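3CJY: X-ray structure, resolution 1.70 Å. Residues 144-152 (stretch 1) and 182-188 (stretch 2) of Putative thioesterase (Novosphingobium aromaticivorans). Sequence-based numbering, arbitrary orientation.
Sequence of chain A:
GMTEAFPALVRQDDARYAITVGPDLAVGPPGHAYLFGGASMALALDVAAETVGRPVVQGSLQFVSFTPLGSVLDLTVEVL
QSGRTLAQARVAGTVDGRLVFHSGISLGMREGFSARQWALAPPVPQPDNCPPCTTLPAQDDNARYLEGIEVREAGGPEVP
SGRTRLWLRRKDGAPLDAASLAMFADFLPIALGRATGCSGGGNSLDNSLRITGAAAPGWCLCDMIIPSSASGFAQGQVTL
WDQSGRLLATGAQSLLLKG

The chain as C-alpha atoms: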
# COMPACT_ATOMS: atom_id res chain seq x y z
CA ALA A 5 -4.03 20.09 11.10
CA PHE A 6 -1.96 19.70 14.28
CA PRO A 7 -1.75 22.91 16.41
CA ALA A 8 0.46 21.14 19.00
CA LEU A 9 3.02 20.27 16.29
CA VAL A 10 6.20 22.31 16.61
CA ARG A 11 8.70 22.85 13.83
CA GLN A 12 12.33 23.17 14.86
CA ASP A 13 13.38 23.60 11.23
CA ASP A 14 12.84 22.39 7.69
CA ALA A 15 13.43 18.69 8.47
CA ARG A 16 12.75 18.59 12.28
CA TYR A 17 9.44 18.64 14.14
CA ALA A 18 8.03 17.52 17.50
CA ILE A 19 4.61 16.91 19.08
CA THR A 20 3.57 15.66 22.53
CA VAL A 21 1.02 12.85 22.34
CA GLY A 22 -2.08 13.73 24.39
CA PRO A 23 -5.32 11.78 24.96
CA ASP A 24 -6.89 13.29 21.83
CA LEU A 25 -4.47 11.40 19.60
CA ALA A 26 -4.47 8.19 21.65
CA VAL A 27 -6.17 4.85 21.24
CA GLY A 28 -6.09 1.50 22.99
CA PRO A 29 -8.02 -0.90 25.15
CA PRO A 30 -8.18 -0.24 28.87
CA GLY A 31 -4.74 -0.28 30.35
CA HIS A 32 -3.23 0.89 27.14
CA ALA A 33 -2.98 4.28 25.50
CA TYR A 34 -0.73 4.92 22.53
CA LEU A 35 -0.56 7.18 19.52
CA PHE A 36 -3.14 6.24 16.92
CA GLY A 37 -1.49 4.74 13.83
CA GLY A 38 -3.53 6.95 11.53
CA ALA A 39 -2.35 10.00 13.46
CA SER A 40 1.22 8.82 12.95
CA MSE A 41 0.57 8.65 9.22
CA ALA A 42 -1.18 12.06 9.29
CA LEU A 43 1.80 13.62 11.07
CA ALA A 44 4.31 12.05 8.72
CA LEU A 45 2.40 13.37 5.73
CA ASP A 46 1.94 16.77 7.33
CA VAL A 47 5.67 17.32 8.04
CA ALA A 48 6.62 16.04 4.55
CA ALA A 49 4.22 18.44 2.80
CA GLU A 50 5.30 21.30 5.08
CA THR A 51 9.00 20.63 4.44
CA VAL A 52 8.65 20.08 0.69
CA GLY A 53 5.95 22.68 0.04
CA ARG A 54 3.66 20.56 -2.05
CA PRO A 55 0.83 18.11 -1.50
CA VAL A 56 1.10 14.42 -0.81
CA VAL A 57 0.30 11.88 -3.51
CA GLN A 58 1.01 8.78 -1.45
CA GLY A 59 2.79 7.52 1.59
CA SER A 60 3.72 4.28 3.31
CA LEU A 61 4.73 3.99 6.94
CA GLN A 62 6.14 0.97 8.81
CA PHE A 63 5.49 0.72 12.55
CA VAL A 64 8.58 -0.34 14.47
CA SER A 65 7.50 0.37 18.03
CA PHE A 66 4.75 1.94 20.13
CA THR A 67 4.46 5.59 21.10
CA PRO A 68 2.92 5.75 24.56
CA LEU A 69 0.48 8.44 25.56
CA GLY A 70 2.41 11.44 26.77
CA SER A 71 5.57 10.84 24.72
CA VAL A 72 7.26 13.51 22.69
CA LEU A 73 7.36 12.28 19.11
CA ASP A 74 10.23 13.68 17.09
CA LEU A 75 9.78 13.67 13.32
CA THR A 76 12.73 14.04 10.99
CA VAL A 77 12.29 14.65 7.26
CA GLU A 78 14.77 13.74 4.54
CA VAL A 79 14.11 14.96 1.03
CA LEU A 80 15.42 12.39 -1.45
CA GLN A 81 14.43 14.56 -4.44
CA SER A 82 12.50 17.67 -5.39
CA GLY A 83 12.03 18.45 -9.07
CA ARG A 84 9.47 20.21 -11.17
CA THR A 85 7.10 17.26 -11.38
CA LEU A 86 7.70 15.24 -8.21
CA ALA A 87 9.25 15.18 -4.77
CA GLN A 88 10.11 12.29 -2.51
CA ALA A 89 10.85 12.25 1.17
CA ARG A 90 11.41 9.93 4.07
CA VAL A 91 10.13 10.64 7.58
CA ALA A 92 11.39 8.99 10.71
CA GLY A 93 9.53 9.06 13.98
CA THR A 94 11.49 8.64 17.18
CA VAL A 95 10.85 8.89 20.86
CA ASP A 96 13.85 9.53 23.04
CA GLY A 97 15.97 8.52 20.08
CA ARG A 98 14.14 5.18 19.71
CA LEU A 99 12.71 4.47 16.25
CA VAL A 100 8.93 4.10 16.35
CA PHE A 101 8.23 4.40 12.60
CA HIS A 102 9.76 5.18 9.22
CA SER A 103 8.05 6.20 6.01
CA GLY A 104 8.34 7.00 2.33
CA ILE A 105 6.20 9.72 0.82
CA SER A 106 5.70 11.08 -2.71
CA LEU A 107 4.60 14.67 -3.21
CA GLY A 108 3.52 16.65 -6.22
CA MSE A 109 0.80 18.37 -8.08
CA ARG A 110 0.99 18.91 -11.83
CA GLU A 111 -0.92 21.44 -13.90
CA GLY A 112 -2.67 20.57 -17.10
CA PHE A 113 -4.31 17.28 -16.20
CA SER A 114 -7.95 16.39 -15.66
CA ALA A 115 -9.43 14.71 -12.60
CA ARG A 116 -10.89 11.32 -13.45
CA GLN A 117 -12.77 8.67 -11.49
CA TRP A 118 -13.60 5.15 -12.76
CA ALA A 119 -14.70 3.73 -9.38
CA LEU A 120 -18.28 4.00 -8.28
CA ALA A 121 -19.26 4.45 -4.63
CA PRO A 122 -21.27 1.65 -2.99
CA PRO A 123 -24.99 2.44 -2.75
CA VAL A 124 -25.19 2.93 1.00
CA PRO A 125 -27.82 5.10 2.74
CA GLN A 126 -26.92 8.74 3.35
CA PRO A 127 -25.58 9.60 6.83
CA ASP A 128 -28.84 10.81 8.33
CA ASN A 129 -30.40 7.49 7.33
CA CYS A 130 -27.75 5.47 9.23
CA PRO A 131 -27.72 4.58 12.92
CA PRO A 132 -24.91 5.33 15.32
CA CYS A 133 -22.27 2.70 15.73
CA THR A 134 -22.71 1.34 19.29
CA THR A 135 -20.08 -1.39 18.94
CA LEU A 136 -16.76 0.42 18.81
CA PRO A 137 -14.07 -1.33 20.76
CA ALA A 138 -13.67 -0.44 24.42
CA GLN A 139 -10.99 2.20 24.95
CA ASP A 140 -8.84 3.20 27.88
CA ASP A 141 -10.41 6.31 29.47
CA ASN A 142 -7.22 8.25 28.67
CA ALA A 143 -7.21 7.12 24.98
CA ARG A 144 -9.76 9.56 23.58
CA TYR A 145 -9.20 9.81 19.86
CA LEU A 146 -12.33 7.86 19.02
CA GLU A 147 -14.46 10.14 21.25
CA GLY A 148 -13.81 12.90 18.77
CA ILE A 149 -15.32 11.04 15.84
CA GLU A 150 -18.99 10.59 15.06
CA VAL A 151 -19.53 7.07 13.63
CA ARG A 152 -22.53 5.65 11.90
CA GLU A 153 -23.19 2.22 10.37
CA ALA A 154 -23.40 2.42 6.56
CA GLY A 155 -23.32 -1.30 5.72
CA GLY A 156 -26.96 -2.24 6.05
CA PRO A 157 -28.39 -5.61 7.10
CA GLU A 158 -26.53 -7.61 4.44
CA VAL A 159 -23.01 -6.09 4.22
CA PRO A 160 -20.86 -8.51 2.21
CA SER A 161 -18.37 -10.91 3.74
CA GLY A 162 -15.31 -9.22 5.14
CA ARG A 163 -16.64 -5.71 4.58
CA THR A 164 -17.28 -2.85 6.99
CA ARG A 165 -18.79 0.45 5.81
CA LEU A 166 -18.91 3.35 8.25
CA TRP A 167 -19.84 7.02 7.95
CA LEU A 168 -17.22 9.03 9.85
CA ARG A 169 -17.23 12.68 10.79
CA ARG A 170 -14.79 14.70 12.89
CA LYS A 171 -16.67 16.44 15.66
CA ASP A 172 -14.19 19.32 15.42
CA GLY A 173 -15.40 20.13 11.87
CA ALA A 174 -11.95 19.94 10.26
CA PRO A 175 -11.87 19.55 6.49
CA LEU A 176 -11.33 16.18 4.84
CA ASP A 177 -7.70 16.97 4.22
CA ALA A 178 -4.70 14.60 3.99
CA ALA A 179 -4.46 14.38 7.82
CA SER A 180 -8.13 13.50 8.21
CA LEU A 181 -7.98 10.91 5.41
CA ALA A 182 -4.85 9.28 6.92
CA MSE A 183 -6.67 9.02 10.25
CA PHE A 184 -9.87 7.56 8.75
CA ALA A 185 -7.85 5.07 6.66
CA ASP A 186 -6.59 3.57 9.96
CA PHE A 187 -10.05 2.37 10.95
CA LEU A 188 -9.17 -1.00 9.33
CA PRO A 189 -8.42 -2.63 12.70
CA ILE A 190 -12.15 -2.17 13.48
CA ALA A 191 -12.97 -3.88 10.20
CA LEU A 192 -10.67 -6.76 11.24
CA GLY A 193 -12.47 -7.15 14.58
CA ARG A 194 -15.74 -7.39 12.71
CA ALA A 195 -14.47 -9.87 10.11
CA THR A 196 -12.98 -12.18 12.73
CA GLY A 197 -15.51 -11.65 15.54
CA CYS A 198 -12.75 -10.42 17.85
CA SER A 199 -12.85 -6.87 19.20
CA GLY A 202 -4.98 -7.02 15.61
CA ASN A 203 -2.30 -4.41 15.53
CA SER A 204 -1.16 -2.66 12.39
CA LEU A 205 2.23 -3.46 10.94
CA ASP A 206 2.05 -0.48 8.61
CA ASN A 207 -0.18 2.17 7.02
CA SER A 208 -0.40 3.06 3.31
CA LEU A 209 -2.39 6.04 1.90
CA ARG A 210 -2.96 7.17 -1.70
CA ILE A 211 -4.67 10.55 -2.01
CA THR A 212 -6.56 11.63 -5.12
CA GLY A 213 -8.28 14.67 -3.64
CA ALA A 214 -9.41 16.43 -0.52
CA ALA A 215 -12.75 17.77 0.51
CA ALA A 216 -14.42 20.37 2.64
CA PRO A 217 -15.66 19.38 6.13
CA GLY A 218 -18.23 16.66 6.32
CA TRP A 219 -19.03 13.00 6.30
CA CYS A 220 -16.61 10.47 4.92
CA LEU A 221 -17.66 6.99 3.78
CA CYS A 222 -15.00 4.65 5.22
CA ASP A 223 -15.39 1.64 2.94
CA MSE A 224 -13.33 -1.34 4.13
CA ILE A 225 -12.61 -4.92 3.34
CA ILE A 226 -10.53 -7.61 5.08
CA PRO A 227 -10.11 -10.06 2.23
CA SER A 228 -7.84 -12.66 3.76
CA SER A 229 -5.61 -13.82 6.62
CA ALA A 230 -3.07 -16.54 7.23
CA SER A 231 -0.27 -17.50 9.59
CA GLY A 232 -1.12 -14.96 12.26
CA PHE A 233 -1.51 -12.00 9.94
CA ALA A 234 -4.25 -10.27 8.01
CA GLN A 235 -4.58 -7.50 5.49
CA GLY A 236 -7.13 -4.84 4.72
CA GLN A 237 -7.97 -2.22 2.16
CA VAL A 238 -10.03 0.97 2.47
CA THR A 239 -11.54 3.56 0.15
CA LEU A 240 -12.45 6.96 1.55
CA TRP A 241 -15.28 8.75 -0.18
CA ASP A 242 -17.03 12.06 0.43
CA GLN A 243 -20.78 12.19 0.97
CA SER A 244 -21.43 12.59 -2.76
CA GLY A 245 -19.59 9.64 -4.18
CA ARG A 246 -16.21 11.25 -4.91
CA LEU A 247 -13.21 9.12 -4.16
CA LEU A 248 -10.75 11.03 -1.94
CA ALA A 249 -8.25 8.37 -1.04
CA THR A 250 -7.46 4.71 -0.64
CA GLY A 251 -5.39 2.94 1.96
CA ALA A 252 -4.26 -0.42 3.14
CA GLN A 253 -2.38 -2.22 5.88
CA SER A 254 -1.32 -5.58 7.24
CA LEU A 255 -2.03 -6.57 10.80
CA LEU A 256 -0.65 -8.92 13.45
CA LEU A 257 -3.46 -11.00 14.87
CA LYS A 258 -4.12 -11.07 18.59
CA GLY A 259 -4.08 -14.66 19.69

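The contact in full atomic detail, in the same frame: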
# COMPACT_ATOMS: atom_id res chain seq x y z
N ARG A 144 -8.52 8.88 23.97
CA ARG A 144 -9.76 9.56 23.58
C ARG A 144 -9.92 9.97 22.14
O ARG A 144 -10.80 10.77 21.83
CB ARG A 144 -9.93 10.80 24.44
CG ARG A 144 -9.62 10.54 25.93
CD ARG A 144 -10.00 11.70 26.82
NE ARG A 144 -11.44 11.78 26.96
N TYR A 145 -9.07 9.45 21.28
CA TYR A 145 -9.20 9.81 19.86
C TYR A 145 -10.60 9.49 19.33
O TYR A 145 -11.26 10.31 18.66
CB TYR A 145 -8.18 9.06 18.99
CG TYR A 145 -8.52 9.20 17.53
CD1 TYR A 145 -8.25 10.38 16.84
CD2 TYR A 145 -9.15 8.17 16.84
CE1 TYR A 145 -8.62 10.54 15.51
CE2 TYR A 145 -9.49 8.32 15.51
CZ TYR A 145 -9.24 9.51 14.86
OH TYR A 145 -9.62 9.66 13.56
N LEU A 146 -11.05 8.28 19.59
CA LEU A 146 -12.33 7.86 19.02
C LEU A 146 -13.50 8.74 19.49
O LEU A 146 -14.54 8.85 18.80
CB LEU A 146 -12.66 6.38 19.27
CG LEU A 146 -11.92 5.36 18.41
CD1 LEU A 146 -12.37 3.94 18.84
CD2 LEU A 146 -12.14 5.59 16.87
N GLU A 147 -13.37 9.31 20.68
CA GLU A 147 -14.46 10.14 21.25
C GLU A 147 -14.72 11.34 20.37
O GLU A 147 -15.81 11.93 20.39
CB GLU A 147 -14.15 10.63 22.68
CG GLU A 147 -13.96 9.54 23.69
CD GLU A 147 -13.58 10.03 25.08
OE1 GLU A 147 -13.76 11.24 25.38
OE2 GLU A 147 -13.09 9.20 25.88
N GLY A 148 -13.71 11.73 19.62
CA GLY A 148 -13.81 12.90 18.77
C GLY A 148 -14.37 12.63 17.38
O GLY A 148 -14.46 13.53 16.57
N ILE A 149 -14.81 11.40 17.14
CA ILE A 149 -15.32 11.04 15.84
C ILE A 149 -16.74 10.53 15.97
O ILE A 149 -17.03 9.70 16.83
CB ILE A 149 -14.47 9.91 15.20
CG1 ILE A 149 -12.97 10.27 15.21
CG2 ILE A 149 -14.97 9.63 13.79
CD1 ILE A 149 -12.62 11.58 14.46
N GLU A 150 -17.62 11.06 15.14
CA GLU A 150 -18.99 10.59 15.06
C GLU A 150 -19.04 9.43 14.04
O GLU A 150 -18.62 9.59 12.89
CB GLU A 150 -19.95 11.73 14.70
CG GLU A 150 -21.42 11.29 14.74
CD GLU A 150 -22.38 12.44 14.50
OE1 GLU A 150 -21.91 13.57 14.17
OE2 GLU A 150 -23.60 12.18 14.62
N VAL A 151 -19.51 8.27 14.48
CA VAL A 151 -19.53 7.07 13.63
C VAL A 151 -20.90 6.49 13.46
O VAL A 151 -21.62 6.26 14.43
CB VAL A 151 -18.59 5.97 14.24
CG1 VAL A 151 -18.47 4.75 13.37
CG2 VAL A 151 -17.18 6.51 14.58
N ARG A 152 -21.27 6.28 12.21
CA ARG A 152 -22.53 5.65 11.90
C ARG A 152 -22.33 4.42 11.01
O ARG A 152 -21.37 4.32 10.24
CB ARG A 152 -23.44 6.63 11.22
CG ARG A 152 -23.76 7.81 12.14
CD ARG A 152 -24.71 8.79 11.48
NE ARG A 152 -24.93 9.97 12.34
CZ ARG A 152 -25.62 11.02 11.95
NH1 ARG A 152 -26.21 11.04 10.77
NH2 ARG A 152 -25.72 12.07 12.74
N ALA A 182 -5.80 10.21 6.36
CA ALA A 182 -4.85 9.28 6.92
C ALA A 182 -5.45 8.67 8.19
O ALA A 182 -5.31 7.50 8.45
CB ALA A 182 -3.51 9.98 7.23
N MSE A 183 -6.12 9.49 8.99
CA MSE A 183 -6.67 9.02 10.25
C MSE A 183 -7.83 8.03 9.97
O MSE A 183 -7.92 6.97 10.57
CB MSE A 183 -7.04 10.21 11.15
CG MSE A 183 -5.78 10.69 11.85
SE MSE A 183 -5.99 12.27 12.99
CE MSE A 183 -6.05 13.41 11.70
N PHE A 184 -8.73 8.40 9.06
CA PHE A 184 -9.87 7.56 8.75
C PHE A 184 -9.49 6.23 8.08
O PHE A 184 -10.18 5.21 8.22
CB PHE A 184 -10.89 8.31 7.89
CG PHE A 184 -11.62 9.42 8.63
CD1 PHE A 184 -11.70 9.43 10.02
CD2 PHE A 184 -12.35 10.36 7.92
CE1 PHE A 184 -12.50 10.39 10.68
CE2 PHE A 184 -13.11 11.35 8.58
CZ PHE A 184 -13.14 11.36 9.97
N ALA A 185 -8.39 6.26 7.31
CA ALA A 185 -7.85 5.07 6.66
C ALA A 185 -7.45 4.02 7.71
O ALA A 185 -7.51 2.83 7.47
CB ALA A 185 -6.59 5.41 5.76
N ASP A 186 -7.02 4.49 8.89
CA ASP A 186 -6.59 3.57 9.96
C ASP A 186 -7.72 3.07 10.86
O ASP A 186 -7.50 2.66 12.01
CB ASP A 186 -5.46 4.18 10.76
CG ASP A 186 -4.69 3.14 11.60
OD1 ASP A 186 -4.44 2.03 11.11
OD2 ASP A 186 -4.36 3.44 12.77
N PHE A 187 -8.93 3.04 10.31
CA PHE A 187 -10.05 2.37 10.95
C PHE A 187 -10.13 0.87 10.55
O PHE A 187 -10.98 0.12 11.00
CB PHE A 187 -11.36 3.09 10.64
CG PHE A 187 -11.69 4.21 11.58
CD1 PHE A 187 -10.84 5.31 11.71
CD2 PHE A 187 -12.88 4.18 12.31
CE1 PHE A 187 -11.12 6.33 12.57
CE2 PHE A 187 -13.19 5.23 13.17
CZ PHE A 187 -12.30 6.31 13.28
N LEU A 188 -9.16 0.41 9.77
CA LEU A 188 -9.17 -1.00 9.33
C LEU A 188 -9.09 -1.98 10.49
O LEU A 188 -9.61 -3.06 10.37
CB LEU A 188 -8.11 -1.31 8.26
CG LEU A 188 -8.54 -0.99 6.85
CD1 LEU A 188 -7.38 -0.96 5.88
CD2 LEU A 188 -9.62 -2.00 6.39

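Residues 144-152 pass from a loop through a short 3-10 segment ending at Gly148 into a strand beginning at Ile149, and they pack against the end of a helix and the turn that follows it in residues 182-188. The nearest CA pairs are Tyr145 CA to Met183 CA and Leu146 CA to Phe187 CA, both 10.0 Å, and Ile149 CA to Phe184 CA, 9.6 Å, so side chains fill the space between them. No hydrogen bond or salt bridge crosses the contact, which buries 270 Å² in total and rests on apolar packing.

Arg144 does not reach the second stretch; its NE instead forms a salt bridge with Glu147 OE1 (2.9 Å), which spans the turn. Tyr145 has chi1 in the t well; its CA-to-CB bond points toward the second stretch, and its OH lies near Met183, Phe184 (4.1 Å from Tyr145 OH to Phe184 CD1) and Phe187. Its OH lies 3.6 Å from Met183 CB, and its CE1 is 4.0 Å from the selenium, SE, of selenomethionine Met183, an oblique sulfur-aromatic type approach. On the Phe187 side, the two rings meet through their edges, with Tyr145 CE2 3.9 Å from Phe187 CE1, so they are not stacked.

The 3-10 turn is held by backbone bonds from Gly148 N to Tyr145 O (3.0 Å) and from Ile149 N to Leu146 O (3.1 Å). Leu146 leaves the backbone sideways, but its end comes nearer, bringing CD2 within 3.7 Å of Phe187 CZ. Ile149 points toward the second stretch and touches two rings: CD1 lies at the edge of Phe184, 4.0 Å from CE1, while CG2 is 4.3 Å from Phe187 CZ. Val151 adds a looser contact, CG2 to Phe187 CE2 at 4.4 Å. Between and beyond these apolar residues, Glu150 and Arg152 stay out of reach and pair with each other, Arg152 NH2 donating to Glu150 OE2 (2.8 Å) in a salt bridge.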